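Local coordinates for pesticidal crystal protein CRY4AA (Bacillus thuringiensis, PDB 2C9K) that kills mosquito larvae by binding to the midgut epithelial cells of insects and promoting their colloid-osmotic lysis, at residues Gly1-Gly11 and Gly408-Glu416; Glu258-Phe269 and Gln449-Val460. All blocks are in the same frame, centred on the assembly; numbering follows the deposited sequence.

L409 and W455 meet where contacts 1 and 2 abut, CD2 of the leucine packing 3.6 Å from CG of the indole, and the touch is a worked example of how the N-terminal helical bundle of a three-domain Cry toxin is fitted against the beta-prism domain that follows it. Contact 1 sets the start of the helical domain, 1-11, on a loop of the second domain, 408-416; contact 2 pairs strands 262-267 and 450-457 within that second domain. Their centres lie about 16 Å apart. V10 CG1 also meets L259 CD1, at 3.9 Å, and G408 adds a polar link to Q265.

Contact 1: Gly1-Gly11 and Gly408-Glu416; sequences GELSAYTIVVG and GLPILKRRE
The T7 hydroxyl supplies the one hydrogen bond between 1-11 and 408-416: OG1 donates to the carbonyl O of I411 across 2.7 Å, approaching almost in line with the C=O (C=O...OG1 angle 162°). The CB of T7 already points toward the loop, and chi1 at 47°, with OG1 between the backbone N and the carbonyl carbon of its own residue, brings the hydroxyl rather than CG2 to the I411 oxygen.

Van der Waals contacts flank this bond. The ring of P410 lies against S4 and T7, its CB 3.3 Å from T7 OG1 and 3.8 Å from S4 CA; the T7 and P410 side chains cross at about a right angle. Next along the loop, I411 puts CG1 3.6 Å from CB of S4, and its CD1 makes an apolar contact with CD1 of I8 at 4.0 Å, the two isoleucines running side by side in the same direction. L412 extends the contact to G11: although its CB points away from the helix, CG is anti to the backbone N (chi1 174°), and CD1 is carried back to G11 CA at 3.4 Å.

This is an interface between domains of the three-domain Cry fold. Helix 5-16 opens the helical domain, which in Cry toxins forms the pore, and is flanked by helices 29-37, 46-58 and 222-240, whereas 408-416 follows strand 402-407 in the second, beta-sheet domain.

Polar partners of the loop lie beyond the interface. N429 OD1 accepts from the backbone N of both L412 and K413, S431 OG bonds to the P410 carbonyl, and K413 NZ to the carbonyl O of D428.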
loop_
_atom_site.group_PDB
_atom_site.type_symbol
_atom_site.label_atom_id
_atom_site.label_comp_id
_atom_site.label_asym_id
_atom_site.label_seq_id
_atom_site.Cartn_x
_atom_site.Cartn_y
_atom_site.Cartn_z
ATOM N N GLY A 1 -12.151 -3.549 -5.358
ATOM C CA GLY A 1 -13.629 -3.508 -5.559
ATOM C C GLY A 1 -14.009 -2.479 -6.606
ATOM O O GLY A 1 -13.236 -2.231 -7.534
ATOM N N GLU A 2 -15.194 -1.881 -6.470
ATOM C CA GLU A 2 -15.638 -0.864 -7.416
ATOM C C GLU A 2 -15.839 0.483 -6.707
ATOM O O GLU A 2 -16.923 0.808 -6.232
ATOM C CB GLU A 2 -16.921 -1.325 -8.141
ATOM C CG GLU A 2 -18.247 -0.817 -7.575
ATOM C CD GLU A 2 -18.600 -1.408 -6.218
ATOM O OE1 GLU A 2 -17.678 -1.825 -5.477
ATOM O OE2 GLU A 2 -19.809 -1.441 -5.891
ATOM N N LEU A 3 -14.761 1.255 -6.623
ATOM C CA LEU A 3 -14.784 2.570 -5.984
ATOM C C LEU A 3 -13.367 3.133 -6.087
ATOM O O LEU A 3 -12.493 2.774 -5.298
ATOM C CB LEU A 3 -15.226 2.431 -4.522
ATOM C CG LEU A 3 -15.614 3.703 -3.757
ATOM C CD1 LEU A 3 -16.177 4.758 -4.709
ATOM C CD2 LEU A 3 -16.633 3.346 -2.679
ATOM N N SER A 4 -13.152 4.009 -7.066
ATOM C CA SER A 4 -11.836 4.581 -7.334
ATOM C C SER A 4 -11.309 5.685 -6.432
ATOM O O SER A 4 -10.144 6.047 -6.530
ATOM C CB SER A 4 -11.779 5.072 -8.781
ATOM O OG SER A 4 -12.668 6.154 -8.986
ATOM N N ALA A 5 -12.141 6.233 -5.560
ATOM C CA ALA A 5 -11.667 7.297 -4.681
ATOM C C ALA A 5 -10.494 6.809 -3.834
ATOM O O ALA A 5 -9.488 7.510 -3.696
ATOM C CB ALA A 5 -12.794 7.788 -3.785
ATOM N N TYR A 6 -10.624 5.611 -3.264
ATOM C CA TYR A 6 -9.569 5.025 -2.439
ATOM C C TYR A 6 -8.217 5.168 -3.125
ATOM O O TYR A 6 -7.295 5.782 -2.590
ATOM C CB TYR A 6 -9.843 3.534 -2.199
ATOM C CG TYR A 6 -11.077 3.226 -1.374
ATOM C CD1 TYR A 6 -11.710 1.992 -1.482
ATOM C CD2 TYR A 6 -11.596 4.159 -0.470
ATOM C CE1 TYR A 6 -12.827 1.686 -0.719
ATOM C CE2 TYR A 6 -12.713 3.864 0.302
ATOM C CZ TYR A 6 -13.326 2.625 0.172
ATOM O OH TYR A 6 -14.446 2.324 0.920
ATOM N N THR A 7 -8.108 4.600 -4.322
ATOM C CA THR A 7 -6.865 4.656 -5.069
ATOM C C THR A 7 -6.513 6.039 -5.627
ATOM O O THR A 7 -5.337 6.324 -5.840
ATOM C CB THR A 7 -6.855 3.613 -6.209
ATOM O OG1 THR A 7 -8.092 3.671 -6.926
ATOM C CG2 THR A 7 -6.671 2.210 -5.644
ATOM N N ILE A 8 -7.504 6.900 -5.864
ATOM C CA ILE A 8 -7.213 8.246 -6.374
ATOM C C ILE A 8 -6.726 9.176 -5.258
ATOM O O ILE A 8 -5.755 9.907 -5.420
ATOM C CB ILE A 8 -8.443 8.923 -7.018
ATOM C CG1 ILE A 8 -8.830 8.219 -8.321
ATOM C CG2 ILE A 8 -8.119 10.392 -7.300
ATOM C CD1 ILE A 8 -10.134 8.708 -8.904
ATOM N N VAL A 9 -7.425 9.168 -4.132
ATOM C CA VAL A 9 -7.027 10.004 -3.017
ATOM C C VAL A 9 -5.592 9.659 -2.634
ATOM O O VAL A 9 -4.807 10.535 -2.275
ATOM C CB VAL A 9 -7.932 9.773 -1.794
ATOM C CG1 VAL A 9 -7.370 10.514 -0.592
ATOM C CG2 VAL A 9 -9.346 10.241 -2.096
ATOM N N VAL A 10 -5.248 8.380 -2.708
ATOM C CA VAL A 10 -3.903 7.956 -2.350
ATOM C C VAL A 10 -2.919 8.414 -3.413
ATOM O O VAL A 10 -1.798 8.820 -3.104
ATOM C CB VAL A 10 -3.831 6.424 -2.191
ATOM C CG1 VAL A 10 -2.400 5.984 -1.943
ATOM C CG2 VAL A 10 -4.706 5.999 -1.036
ATOM N N GLY A 11 -3.353 8.358 -4.668
ATOM C CA GLY A 11 -2.505 8.782 -5.764
ATOM C C GLY A 11 -2.153 10.257 -5.702
ATOM O O GLY A 11 -1.032 10.638 -6.035
ATOM N N GLY A 408 -7.624 -6.757 -11.041
ATOM C CA GLY A 408 -6.832 -5.548 -11.157
ATOM C C GLY A 408 -7.450 -4.536 -10.212
ATOM O O GLY A 408 -8.497 -4.807 -9.617
ATOM N N LEU A 409 -6.823 -3.379 -10.054
ATOM C CA LEU A 409 -7.373 -2.374 -9.156
ATOM C C LEU A 409 -7.865 -1.130 -9.895
ATOM O O LEU A 409 -7.615 -0.958 -11.089
ATOM C CB LEU A 409 -6.341 -2.003 -8.088
ATOM C CG LEU A 409 -6.153 -3.035 -6.961
ATOM C CD1 LEU A 409 -7.462 -3.237 -6.231
ATOM C CD2 LEU A 409 -5.674 -4.362 -7.527
ATOM N N PRO A 410 -8.588 -0.249 -9.196
ATOM C CA PRO A 410 -9.113 0.974 -9.809
ATOM C C PRO A 410 -8.053 1.931 -10.361
ATOM O O PRO A 410 -6.854 1.753 -10.135
ATOM C CB PRO A 410 -9.916 1.602 -8.673
ATOM C CG PRO A 410 -10.379 0.417 -7.899
ATOM C CD PRO A 410 -9.125 -0.416 -7.838
ATOM N N ILE A 411 -8.513 2.948 -11.091
ATOM C CA ILE A 411 -7.626 3.957 -11.659
ATOM C C ILE A 411 -6.883 4.682 -10.536
ATOM O O ILE A 411 -7.286 4.631 -9.368
ATOM C CB ILE A 411 -8.410 5.000 -12.472
ATOM C CG1 ILE A 411 -9.569 5.551 -11.632
ATOM C CG2 ILE A 411 -8.903 4.383 -13.769
ATOM C CD1 ILE A 411 -10.377 6.640 -12.333
ATOM N N LEU A 412 -5.804 5.367 -10.899
ATOM C CA LEU A 412 -4.988 6.083 -9.931
ATOM C C LEU A 412 -5.175 7.595 -10.029
ATOM O O LEU A 412 -4.813 8.340 -9.113
ATOM C CB LEU A 412 -3.523 5.724 -10.153
ATOM C CG LEU A 412 -2.499 6.477 -9.324
ATOM C CD1 LEU A 412 -2.682 6.133 -7.862
ATOM C CD2 LEU A 412 -1.123 6.109 -9.796
ATOM N N LYS A 413 -5.745 8.042 -11.142
ATOM C CA LYS A 413 -5.974 9.463 -11.363
ATOM C C LYS A 413 -7.393 9.730 -11.847
ATOM O O LYS A 413 -8.069 8.821 -12.321
ATOM C CB LYS A 413 -4.981 9.988 -12.401
ATOM C CG LYS A 413 -3.533 9.747 -12.051
ATOM C CD LYS A 413 -2.608 10.492 -12.995
ATOM C CE LYS A 413 -2.607 9.902 -14.398
ATOM N NZ LYS A 413 -1.870 8.618 -14.487
ATOM N N ARG A 414 -7.842 10.978 -11.720
ATOM C CA ARG A 414 -9.173 11.351 -12.185
ATOM C C ARG A 414 -9.211 11.046 -13.670
ATOM O O ARG A 414 -8.343 11.474 -14.430
ATOM C CB ARG A 414 -9.437 12.829 -11.950
ATOM C CG ARG A 414 -9.474 13.215 -10.493
ATOM C CD ARG A 414 -9.779 14.694 -10.358
ATOM N NE ARG A 414 -11.120 15.007 -10.838
ATOM C CZ ARG A 414 -11.587 16.239 -10.997
ATOM N NH1 ARG A 414 -10.817 17.284 -10.718
ATOM N NH2 ARG A 414 -12.832 16.424 -11.421
ATOM N N ARG A 415 -10.240 10.316 -14.075
ATOM C CA ARG A 415 -10.391 9.866 -15.447
ATOM C C ARG A 415 -10.373 10.852 -16.610
ATOM O O ARG A 415 -10.656 12.044 -16.460
ATOM C CB ARG A 415 -11.641 8.988 -15.547
ATOM C CG ARG A 415 -11.531 7.947 -16.632
ATOM C CD ARG A 415 -10.093 7.453 -16.722
ATOM N NE ARG A 415 -9.934 6.450 -17.760
ATOM C CZ ARG A 415 -10.484 5.247 -17.701
ATOM N NH1 ARG A 415 -11.219 4.915 -16.645
ATOM N NH2 ARG A 415 -10.317 4.384 -18.698
ATOM N N GLU A 416 -10.029 10.302 -17.777
ATOM C CA GLU A 416 -9.939 11.016 -19.050
ATOM C C GLU A 416 -9.460 10.007 -20.106
ATOM O O GLU A 416 -8.979 8.924 -19.760
ATOM C CB GLU A 416 -8.949 12.178 -18.937
#

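Contact 2: Glu258-Phe269 and Gln449-Val460; sequences ELTREIYQVLNF and QVYTFAWTHSSV
I263 and W455 form one of three hydrogen-bonded pairs, with Q265-F453 and L267-Y451, that join 262-267 to 450-457 as an antiparallel ladder. The ladder belongs to a three-stranded sheet in the second, beta-prism domain of the Cry toxin fold, with 450-457 at its centre and 432-440 beyond it. Within it the bond from F453 N to Q265 O measures 2.8 Å.

Side chains alternate between the two faces. On one, Y264 CE2 meets A454 CB at 4.0 Å, and V266 CB lies beside T452 CG2 at 3.8 Å. On the other, the L267 and Y451 side chains run alongside each other, L267 CD2 being 3.9 Å from Y451 CD1. Here too Q265, extended beyond CG, brings OE1 to stand 3.1 Å from W455 NE1, its amide plane turned 73° from the indole; G408 N is a probable hydrogen-bond donor to the same OE1.

Past one end of the ladder, CD1 of L259 sits over the face of the H457 ring in a CH-pi contact, 3.7 Å from its centroid. R261 approaches the edge of that imidazole, its guanidinium plane 82° from the ring, with I263 CG2 and H457 CB on opposite faces of the guanidinium. D238 of helix 222-240 holds this arginine in a salt bridge, and H432 NE2 also bonds to its NH2.

At the far end, N268 ND2 bonds to N371 O and also donates to Q449 O at 3.3 Å, nearly in line with that C=O and close to the plane of its own amide.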
loop_
_atom_site.group_PDB
_atom_site.type_symbol
_atom_site.label_atom_id
_atom_site.label_comp_id
_atom_site.label_asym_id
_atom_site.label_seq_id
_atom_site.Cartn_x
_atom_site.Cartn_y
_atom_site.Cartn_z
ATOM N N GLU A 258 6.953 5.502 -1.740
ATOM C CA GLU A 258 6.220 4.454 -2.440
ATOM C C GLU A 258 5.592 3.451 -1.474
ATOM O O GLU A 258 5.952 3.388 -0.303
ATOM C CB GLU A 258 7.145 3.744 -3.436
ATOM C CG GLU A 258 8.364 3.043 -2.831
ATOM C CD GLU A 258 9.403 2.638 -3.893
ATOM O OE1 GLU A 258 10.209 1.720 -3.632
ATOM O OE2 GLU A 258 9.427 3.248 -4.986
ATOM N N LEU A 259 4.635 2.677 -1.968
ATOM C CA LEU A 259 3.950 1.679 -1.158
ATOM C C LEU A 259 4.358 0.316 -1.716
ATOM O O LEU A 259 4.056 0.009 -2.871
ATOM C CB LEU A 259 2.434 1.891 -1.272
ATOM C CG LEU A 259 1.917 3.314 -0.984
ATOM C CD1 LEU A 259 0.490 3.461 -1.470
ATOM C CD2 LEU A 259 2.005 3.619 0.500
ATOM N N THR A 260 5.038 -0.498 -0.901
ATOM C CA THR A 260 5.534 -1.814 -1.344
ATOM C C THR A 260 4.686 -3.033 -1.021
ATOM O O THR A 260 4.950 -4.115 -1.543
ATOM C CB THR A 260 6.923 -2.123 -0.771
ATOM O OG1 THR A 260 6.793 -2.416 0.623
ATOM C CG2 THR A 260 7.862 -0.943 -0.955
ATOM N N ARG A 261 3.687 -2.867 -0.161
ATOM C CA ARG A 261 2.804 -3.977 0.224
ATOM C C ARG A 261 2.059 -4.657 -0.937
ATOM O O ARG A 261 1.783 -4.037 -1.971
ATOM C CB ARG A 261 1.759 -3.479 1.220
ATOM C CG ARG A 261 0.508 -2.871 0.579
ATOM C CD ARG A 261 0.837 -1.668 -0.290
ATOM N NE ARG A 261 -0.358 -1.040 -0.847
ATOM C CZ ARG A 261 -0.984 -1.452 -1.944
ATOM N NH1 ARG A 261 -0.524 -2.503 -2.617
ATOM N NH2 ARG A 261 -2.074 -0.815 -2.365
ATOM N N GLU A 262 1.717 -5.930 -0.750
ATOM C CA GLU A 262 0.955 -6.674 -1.755
ATOM C C GLU A 262 -0.482 -6.854 -1.283
ATOM O O GLU A 262 -0.752 -6.886 -0.080
ATOM C CB GLU A 262 1.532 -8.079 -1.992
ATOM C CG GLU A 262 2.790 -8.150 -2.847
ATOM C CD GLU A 262 3.185 -9.577 -3.217
ATOM O OE1 GLU A 262 3.455 -10.390 -2.314
ATOM O OE2 GLU A 262 3.226 -9.888 -4.421
ATOM N N ILE A 263 -1.409 -6.957 -2.228
ATOM C CA ILE A 263 -2.805 -7.205 -1.893
ATOM C C ILE A 263 -3.263 -8.278 -2.868
ATOM O O ILE A 263 -2.710 -8.396 -3.956
ATOM C CB ILE A 263 -3.682 -5.933 -1.989
ATOM C CG1 ILE A 263 -3.659 -5.364 -3.403
ATOM C CG2 ILE A 263 -3.215 -4.916 -0.953
ATOM C CD1 ILE A 263 -4.543 -4.139 -3.561
ATOM N N TYR A 264 -4.257 -9.068 -2.477
ATOM C CA TYR A 264 -4.710 -10.178 -3.310
ATOM C C TYR A 264 -6.194 -10.197 -3.627
ATOM O O TYR A 264 -7.025 -9.762 -2.829
ATOM C CB TYR A 264 -4.364 -11.518 -2.633
ATOM C CG TYR A 264 -2.957 -11.628 -2.069
ATOM C CD1 TYR A 264 -2.596 -10.952 -0.912
ATOM C CD2 TYR A 264 -1.991 -12.418 -2.696
ATOM C CE1 TYR A 264 -1.315 -11.058 -0.387
ATOM C CE2 TYR A 264 -0.708 -12.531 -2.181
ATOM C CZ TYR A 264 -0.372 -11.848 -1.024
ATOM O OH TYR A 264 0.907 -11.944 -0.501
ATOM N N GLN A 265 -6.511 -10.726 -4.803
ATOM C CA GLN A 265 -7.886 -10.883 -5.254
ATOM C C GLN A 265 -7.952 -12.392 -5.501
ATOM O O GLN A 265 -6.968 -12.982 -5.952
ATOM C CB GLN A 265 -8.121 -10.085 -6.544
ATOM C CG GLN A 265 -7.965 -8.571 -6.373
ATOM C CD GLN A 265 -8.206 -7.780 -7.663
ATOM O OE1 GLN A 265 -7.815 -8.204 -8.750
ATOM N NE2 GLN A 265 -8.829 -6.613 -7.538
ATOM N N VAL A 266 -9.076 -13.037 -5.202
ATOM C CA VAL A 266 -9.129 -14.486 -5.390
ATOM C C VAL A 266 -10.161 -15.041 -6.377
ATOM O O VAL A 266 -11.189 -14.424 -6.651
ATOM C CB VAL A 266 -9.250 -15.202 -4.002
ATOM C CG1 VAL A 266 -9.534 -14.180 -2.916
ATOM C CG2 VAL A 266 -10.318 -16.279 -4.037
ATOM N N LEU A 267 -9.855 -16.220 -6.914
ATOM C CA LEU A 267 -10.713 -16.887 -7.880
ATOM C C LEU A 267 -11.049 -18.303 -7.428
ATOM O O LEU A 267 -10.181 -19.021 -6.911
ATOM C CB LEU A 267 -10.017 -16.938 -9.248
ATOM C CG LEU A 267 -10.577 -17.874 -10.330
ATOM C CD1 LEU A 267 -11.978 -17.442 -10.755
ATOM C CD2 LEU A 267 -9.636 -17.873 -11.519
ATOM N N ASN A 268 -12.314 -18.684 -7.638
ATOM C CA ASN A 268 -12.858 -20.003 -7.304
ATOM C C ASN A 268 -12.967 -20.331 -5.826
ATOM O O ASN A 268 -12.927 -21.497 -5.436
ATOM C CB ASN A 268 -12.067 -21.112 -7.995
ATOM C CG ASN A 268 -12.293 -21.138 -9.487
ATOM O OD1 ASN A 268 -13.333 -20.689 -9.987
ATOM N ND2 ASN A 268 -11.327 -21.679 -10.213
ATOM N N PHE A 269 -13.121 -19.302 -5.003
ATOM C CA PHE A 269 -13.236 -19.500 -3.573
ATOM C C PHE A 269 -14.509 -20.247 -3.192
ATOM O O PHE A 269 -14.476 -21.265 -2.498
ATOM C CB PHE A 269 -13.238 -18.159 -2.851
ATOM C CG PHE A 269 -13.515 -18.284 -1.387
ATOM C CD1 PHE A 269 -12.534 -18.758 -0.521
ATOM C CD2 PHE A 269 -14.779 -18.003 -0.881
ATOM C CE1 PHE A 269 -12.813 -18.957 0.833
ATOM C CE2 PHE A 269 -15.064 -18.198 0.469
ATOM C CZ PHE A 269 -14.081 -18.676 1.326
ATOM N N GLN A 449 -9.328 -25.853 -7.768
ATOM C CA GLN A 449 -8.124 -25.091 -7.458
ATOM C C GLN A 449 -8.539 -23.631 -7.291
ATOM O O GLN A 449 -9.338 -23.117 -8.077
ATOM C CB GLN A 449 -7.139 -25.230 -8.616
ATOM C CG GLN A 449 -5.744 -24.730 -8.347
ATOM C CD GLN A 449 -4.848 -24.850 -9.574
ATOM O OE1 GLN A 449 -3.666 -24.504 -9.536
ATOM N NE2 GLN A 449 -5.411 -25.341 -10.669
ATOM N N VAL A 450 -8.019 -22.983 -6.251
ATOM C CA VAL A 450 -8.319 -21.574 -5.973
ATOM C C VAL A 450 -7.074 -20.730 -6.242
ATOM O O VAL A 450 -5.980 -21.053 -5.768
ATOM C CB VAL A 450 -8.731 -21.358 -4.499
ATOM C CG1 VAL A 450 -8.838 -19.884 -4.206
ATOM C CG2 VAL A 450 -10.058 -22.021 -4.228
ATOM N N TYR A 451 -7.233 -19.648 -6.998
ATOM C CA TYR A 451 -6.093 -18.792 -7.302
ATOM C C TYR A 451 -6.204 -17.452 -6.597
ATOM O O TYR A 451 -7.279 -17.052 -6.148
ATOM C CB TYR A 451 -5.991 -18.511 -8.808
ATOM C CG TYR A 451 -5.914 -19.720 -9.721
ATOM C CD1 TYR A 451 -7.062 -20.429 -10.079
ATOM C CD2 TYR A 451 -4.699 -20.121 -10.267
ATOM C CE1 TYR A 451 -6.999 -21.505 -10.963
ATOM C CE2 TYR A 451 -4.623 -21.190 -11.145
ATOM C CZ TYR A 451 -5.772 -21.879 -11.494
ATOM O OH TYR A 451 -5.691 -22.932 -12.383
ATOM N N THR A 452 -5.079 -16.761 -6.505
ATOM C CA THR A 452 -5.035 -15.433 -5.927
ATOM C C THR A 452 -4.089 -14.655 -6.817
ATOM O O THR A 452 -3.065 -15.178 -7.260
ATOM C CB THR A 452 -4.478 -15.425 -4.503
ATOM O OG1 THR A 452 -3.306 -16.236 -4.453
ATOM C CG2 THR A 452 -5.504 -15.939 -3.519
ATOM N N PHE A 453 -4.444 -13.414 -7.101
ATOM C CA PHE A 453 -3.615 -12.567 -7.938
ATOM C C PHE A 453 -3.039 -11.471 -7.057
ATOM O O PHE A 453 -3.775 -10.695 -6.460
ATOM C CB PHE A 453 -4.454 -11.991 -9.082
ATOM C CG PHE A 453 -5.033 -13.048 -9.995
ATOM C CD1 PHE A 453 -6.126 -13.815 -9.594
ATOM C CD2 PHE A 453 -4.437 -13.328 -11.226
ATOM C CE1 PHE A 453 -6.613 -14.845 -10.400
ATOM C CE2 PHE A 453 -4.918 -14.355 -12.038
ATOM C CZ PHE A 453 -6.004 -15.114 -11.623
ATOM N N ALA A 454 -1.715 -11.447 -6.952
ATOM C CA ALA A 454 -1.010 -10.466 -6.135
ATOM C C ALA A 454 -0.857 -9.162 -6.900
ATOM O O ALA A 454 -0.596 -9.168 -8.098
ATOM C CB ALA A 454 0.353 -11.001 -5.754
ATOM N N TRP A 455 -1.014 -8.048 -6.199
ATOM C CA TRP A 455 -0.901 -6.737 -6.809
ATOM C C TRP A 455 -0.072 -5.803 -5.947
ATOM O O TRP A 455 -0.314 -5.680 -4.756
ATOM C CB TRP A 455 -2.293 -6.125 -7.008
ATOM C CG TRP A 455 -3.195 -6.929 -7.894
ATOM C CD1 TRP A 455 -4.102 -7.865 -7.508
ATOM C CD2 TRP A 455 -3.240 -6.890 -9.328
ATOM N NE1 TRP A 455 -4.711 -8.417 -8.610
ATOM C CE2 TRP A 455 -4.198 -7.836 -9.740
ATOM C CE3 TRP A 455 -2.562 -6.145 -10.303
ATOM C CZ2 TRP A 455 -4.498 -8.060 -11.084
ATOM C CZ3 TRP A 455 -2.862 -6.368 -11.641
ATOM C CH2 TRP A 455 -3.820 -7.316 -12.017
ATOM N N THR A 456 0.909 -5.148 -6.552
ATOM C CA THR A 456 1.739 -4.201 -5.825
ATOM C C THR A 456 1.404 -2.798 -6.321
ATOM O O THR A 456 0.903 -2.637 -7.438
ATOM C CB THR A 456 3.236 -4.493 -6.030
ATOM O OG1 THR A 456 3.517 -4.639 -7.427
ATOM C CG2 THR A 456 3.621 -5.759 -5.298
ATOM N N HIS A 457 1.666 -1.784 -5.503
ATOM C CA HIS A 457 1.352 -0.413 -5.904
ATOM C C HIS A 457 2.262 0.094 -7.025
ATOM O O HIS A 457 3.489 -0.020 -6.933
ATOM C CB HIS A 457 1.456 0.528 -4.712
ATOM C CG HIS A 457 0.719 1.812 -4.909
ATOM N ND1 HIS A 457 -0.605 1.967 -4.566
ATOM C CD2 HIS A 457 1.104 2.979 -5.469
ATOM C CE1 HIS A 457 -1.006 3.178 -4.906
ATOM N NE2 HIS A 457 0.012 3.813 -5.457
ATOM N N SER A 458 1.669 0.672 -8.067
ATOM C CA SER A 458 2.447 1.166 -9.203
ATOM C C SER A 458 3.298 2.397 -8.898
ATOM O O SER A 458 3.825 3.037 -9.807
ATOM C CB SER A 458 1.529 1.462 -10.391
ATOM O OG SER A 458 0.713 2.586 -10.143
ATOM N N SER A 459 3.432 2.732 -7.622
ATOM C CA SER A 459 4.249 3.875 -7.238
ATOM C C SER A 459 5.664 3.403 -6.941
ATOM O O SER A 459 6.560 4.218 -6.735
ATOM C CB SER A 459 3.689 4.555 -5.992
ATOM O OG SER A 459 3.822 3.720 -4.852
ATOM N N VAL A 460 5.853 2.087 -6.912
ATOM C CA VAL A 460 7.162 1.509 -6.630
ATOM C C VAL A 460 8.080 1.622 -7.842
ATOM O O VAL A 460 7.663 1.375 -8.967
ATOM C CB VAL A 460 7.028 0.031 -6.219
ATOM C CG1 VAL A 460 8.394 -0.524 -5.806
ATOM C CG2 VAL A 460 6.012 -0.098 -5.081
#